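Local coordinates for protein 3-chlorocatechol 1,2-dioxygenase (PDB 2BOY) that probably uses a ferric iron to cleave the ring of catechols such as 3-chlorocatechol between the two hydroxyl-bearing carbons, a step in aromatic breakdown, at residues Ile104-Val109 with Arg156-Thr161. Sequence-based numbering, arbitrary orientation.
Sequences IFRGEV and RFTLRT
Phe157 lays its ring over Gly107, the alpha carbon standing 3.8 Å from the ring centroid and 19° off its normal, a CH-pi contact displaced toward the CZ–CE2 rim. Chi1 of 62° puts CG between the backbone N and the carbonyl carbon, and from there the ring reaches over the neighbouring strand. Gly107, with no side chain, lets the ring lie directly on its CA. The adjoining CE1–CZ edge meets Phe105, whose CD1 is 3.7 Å from Phe157 CE1; the two rings are nearly parallel but stepped, meeting rim to rim, neither over the other's face. Cutting Phe157 back to an alanine would probably open a gap above Gly107 and leave the CD1–CE1 edge of Phe105 without its Phe157 partner. On the opposite face of the sheet, Glu108 and Arg156 stack their flat groups, planes 24° apart. Glu108 OE2 lies 3.5 Å from Arg156 NH2, well out of the guanidinium plane, making a salt bridge of charge alone. Water 1 donates to Gly107 O at 2.7 Å and accepts a weak bond from Arg156 NH1. Behind these side chains, antiparallel strands 102-110 and 156-162 are joined by paired backbone bonds at Phe105–Leu159 and Gly107–Phe157; Phe105 N to Leu159 O is nearly straight. Strand 241-250 flanks 102-110 on its other edge, while Leu122, Met124, Leu192 and Trp194 pack against the aromatic side. The chemistry thus divides by face: Phe105, Phe157 and Leu159 contribute to the apolar core of the intradiol dioxygenase beta domain, the side chain of Phe105 about 10 Å from that of the iron ligand His191, and the charged pair lies on the outer face.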
ATOM      1  N   ILE A 104     -38.498  -3.440 -12.687  1.00 18.80           N
ATOM      2  CA  ILE A 104     -39.049  -2.102 -12.971  1.00 18.76           C
ATOM      3  C   ILE A 104     -38.782  -1.263 -11.755  1.00 18.80           C
ATOM      4  O   ILE A 104     -39.261  -1.568 -10.635  1.00 18.96           O
ATOM      5  CB  ILE A 104     -40.552  -2.132 -13.326  1.00 19.84           C
ATOM      6  CG1 ILE A 104     -40.822  -3.135 -14.474  1.00 19.21           C
ATOM      7  CG2 ILE A 104     -41.062  -0.733 -13.629  1.00 20.23           C
ATOM      8  CD1 ILE A 104     -40.041  -2.880 -15.780  1.00 21.12           C
ATOM      9  N   PHE A 105     -38.009  -0.196 -11.970  1.00 18.29           N
ATOM     10  CA  PHE A 105     -37.563   0.655 -10.856  1.00 17.69           C
ATOM     11  C   PHE A 105     -38.274   2.010 -10.949  1.00 17.92           C
ATOM     12  O   PHE A 105     -38.177   2.684 -11.978  1.00 18.45           O
ATOM     13  CB  PHE A 105     -36.026   0.795 -10.867  1.00 17.28           C
ATOM     14  CG  PHE A 105     -35.483   1.644  -9.737  1.00 16.81           C
ATOM     15  CD1 PHE A 105     -35.670   3.026  -9.737  1.00 19.78           C
ATOM     16  CD2 PHE A 105     -34.780   1.056  -8.681  1.00 17.87           C
ATOM     17  CE1 PHE A 105     -35.187   3.847  -8.686  1.00 16.96           C
ATOM     18  CE2 PHE A 105     -34.249   1.851  -7.629  1.00 17.15           C
ATOM     19  CZ  PHE A 105     -34.494   3.264  -7.634  1.00 17.68           C
ATOM     20  N   ARG A 106     -39.066   2.352  -9.929  1.00 16.16           N
ATOM     21  CA  ARG A 106     -39.807   3.616  -9.921  1.00 17.19           C
ATOM     22  C   ARG A 106     -39.073   4.548  -8.973  1.00 16.66           C
ATOM     23  O   ARG A 106     -39.039   4.314  -7.742  1.00 16.94           O
ATOM     24  CB  ARG A 106     -41.254   3.382  -9.435  1.00 17.65           C
ATOM     25  CG  ARG A 106     -42.033   2.436 -10.354  1.00 19.18           C
ATOM     26  CD  ARG A 106     -43.474   2.099  -9.869  1.00 28.96           C
ATOM     27  NE  ARG A 106     -44.084   1.016 -10.688  1.00 29.87           N
ATOM     28  CZ  ARG A 106     -44.426   1.182 -11.952  1.00 29.25           C
ATOM     29  NH1 ARG A 106     -44.221   2.373 -12.491  1.00 30.27           N
ATOM     30  NH2 ARG A 106     -44.986   0.189 -12.661  1.00 25.75           N
ATOM     31  N   GLY A 107     -38.467   5.602  -9.539  1.00 18.70           N
ATOM     32  CA  GLY A 107     -37.685   6.554  -8.768  1.00 16.50           C
ATOM     33  C   GLY A 107     -38.409   7.870  -8.546  1.00 18.37           C
ATOM     34  O   GLY A 107     -39.278   8.275  -9.338  1.00 17.80           O
ATOM     35  N   GLU A 108     -38.058   8.538  -7.452  1.00 18.04           N
ATOM     36  CA  GLU A 108     -38.519   9.894  -7.212  1.00 19.12           C
ATOM     37  C   GLU A 108     -37.330  10.612  -6.567  1.00 18.98           C
ATOM     38  O   GLU A 108     -36.582  10.011  -5.750  1.00 18.89           O
ATOM     39  CB  GLU A 108     -39.749   9.910  -6.255  1.00 21.30           C
ATOM     40  CG  GLU A 108     -40.361  11.323  -6.064  1.00 25.15           C
ATOM     41  CD  GLU A 108     -41.446  11.401  -4.991  1.00 32.17           C
ATOM     42  OE1 GLU A 108     -41.393  10.612  -4.012  1.00 34.09           O
ATOM     43  OE2 GLU A 108     -42.322  12.298  -5.106  1.00 34.10           O
ATOM     44  N   VAL A 109     -37.164  11.881  -6.916  1.00 19.19           N
ATOM     45  CA  VAL A 109     -36.157  12.728  -6.287  1.00 18.10           C
ATOM     46  C   VAL A 109     -36.867  13.980  -5.754  1.00 19.59           C
ATOM     47  O   VAL A 109     -37.568  14.654  -6.527  1.00 18.57           O
ATOM     48  CB  VAL A 109     -35.000  13.159  -7.233  1.00 17.57           C
ATOM     49  CG1 VAL A 109     -33.912  13.926  -6.405  1.00 16.93           C
ATOM     50  CG2 VAL A 109     -34.351  11.933  -8.022  1.00 16.76           C
ATOM     51  N   ARG A 156     -40.045  12.329 -10.992  1.00 17.28           N
ATOM     52  CA  ARG A 156     -40.172  10.883 -11.110  1.00 18.20           C
ATOM     53  C   ARG A 156     -39.552  10.322 -12.384  1.00 18.02           C
ATOM     54  O   ARG A 156     -39.354  11.020 -13.382  1.00 17.95           O
ATOM     55  CB  ARG A 156     -41.651  10.475 -11.058  1.00 17.47           C
ATOM     56  CG  ARG A 156     -42.290  10.657  -9.686  1.00 22.42           C
ATOM     57  CD  ARG A 156     -43.769  10.196  -9.616  1.00 27.43           C
ATOM     58  NE  ARG A 156     -44.344  10.464  -8.294  1.00 34.94           N
ATOM     59  CZ  ARG A 156     -44.201   9.657  -7.222  1.00 38.30           C
ATOM     60  NH1 ARG A 156     -43.532   8.510  -7.304  1.00 38.44           N
ATOM     61  NH2 ARG A 156     -44.745   9.990  -6.060  1.00 41.26           N
ATOM     62  N   PHE A 157     -39.281   9.024 -12.349  1.00 17.78           N
ATOM     63  CA  PHE A 157     -38.912   8.301 -13.570  1.00 17.49           C
ATOM     64  C   PHE A 157     -39.234   6.836 -13.306  1.00 17.90           C
ATOM     65  O   PHE A 157     -39.365   6.391 -12.144  1.00 17.49           O
ATOM     66  CB  PHE A 157     -37.395   8.459 -13.917  1.00 17.64           C
ATOM     67  CG  PHE A 157     -36.462   7.903 -12.853  1.00 17.45           C
ATOM     68  CD1 PHE A 157     -36.117   6.550 -12.840  1.00 18.55           C
ATOM     69  CD2 PHE A 157     -35.959   8.719 -11.854  1.00 18.60           C
ATOM     70  CE1 PHE A 157     -35.264   6.038 -11.867  1.00 17.21           C
ATOM     71  CE2 PHE A 157     -35.104   8.220 -10.855  1.00 16.70           C
ATOM     72  CZ  PHE A 157     -34.732   6.884 -10.873  1.00 20.61           C
ATOM     73  N   THR A 158     -39.345   6.088 -14.400  1.00 18.36           N
ATOM     74  CA  THR A 158     -39.536   4.650 -14.339  1.00 18.93           C
ATOM     75  C   THR A 158     -38.429   4.103 -15.185  1.00 19.84           C
ATOM     76  O   THR A 158     -38.211   4.594 -16.309  1.00 19.99           O
ATOM     77  CB  THR A 158     -40.905   4.286 -14.973  1.00 20.53           C
ATOM     78  OG1 THR A 158     -41.968   4.751 -14.115  1.00 21.21           O
ATOM     79  CG2 THR A 158     -41.105   2.774 -15.014  1.00 21.76           C
ATOM     80  N   LEU A 159     -37.728   3.096 -14.670  1.00 18.71           N
ATOM     81  CA  LEU A 159     -36.565   2.547 -15.381  1.00 19.16           C
ATOM     82  C   LEU A 159     -36.710   1.034 -15.483  1.00 19.98           C
ATOM     83  O   LEU A 159     -36.962   0.370 -14.463  1.00 20.03           O
ATOM     84  CB  LEU A 159     -35.267   2.939 -14.644  1.00 17.43           C
ATOM     85  CG  LEU A 159     -33.922   2.368 -15.183  1.00 18.41           C
ATOM     86  CD1 LEU A 159     -33.662   2.874 -16.584  1.00 18.38           C
ATOM     87  CD2 LEU A 159     -32.766   2.730 -14.258  1.00 18.37           C
ATOM     88  N   ARG A 160     -36.560   0.497 -16.703  1.00 19.34           N
ATOM     89  CA  ARG A 160     -36.554  -0.948 -16.882  1.00 20.34           C
ATOM     90  C   ARG A 160     -35.122  -1.502 -16.987  1.00 20.64           C
ATOM     91  O   ARG A 160     -34.298  -1.025 -17.770  1.00 21.14           O
ATOM     92  CB  ARG A 160     -37.350  -1.356 -18.131  1.00 20.84           C
ATOM     93  CG  ARG A 160     -37.285  -2.840 -18.434  1.00 24.83           C
ATOM     94  CD  ARG A 160     -38.232  -3.329 -19.549  1.00 33.66           C
ATOM     95  NE  ARG A 160     -37.526  -4.279 -20.427  1.00 41.76           N
ATOM     96  CZ  ARG A 160     -37.375  -4.124 -21.753  1.00 47.08           C
ATOM     97  NH1 ARG A 160     -37.908  -3.074 -22.372  1.00 49.46           N
ATOM     98  NH2 ARG A 160     -36.702  -5.025 -22.475  1.00 47.07           N
ATOM     99  N   THR A 161     -34.847  -2.536 -16.216  1.00 19.18           N
ATOM    100  CA  THR A 161     -33.556  -3.165 -16.277  1.00 19.53           C
ATOM    101  C   THR A 161     -33.727  -4.630 -15.889  1.00 20.52           C
ATOM    102  O   THR A 161     -34.832  -5.182 -16.022  1.00 20.33           O
ATOM    103  CB  THR A 161     -32.557  -2.355 -15.414  1.00 18.77           C
ATOM    104  OG1 THR A 161     -31.274  -2.913 -15.529  1.00 18.30           O
ATOM    105  CG2 THR A 161     -32.904  -2.382 -13.908  1.00 18.10           C
TER
HETATM  106  O   HOH W   1     -41.653   7.058  -9.695  1.00 22.09           O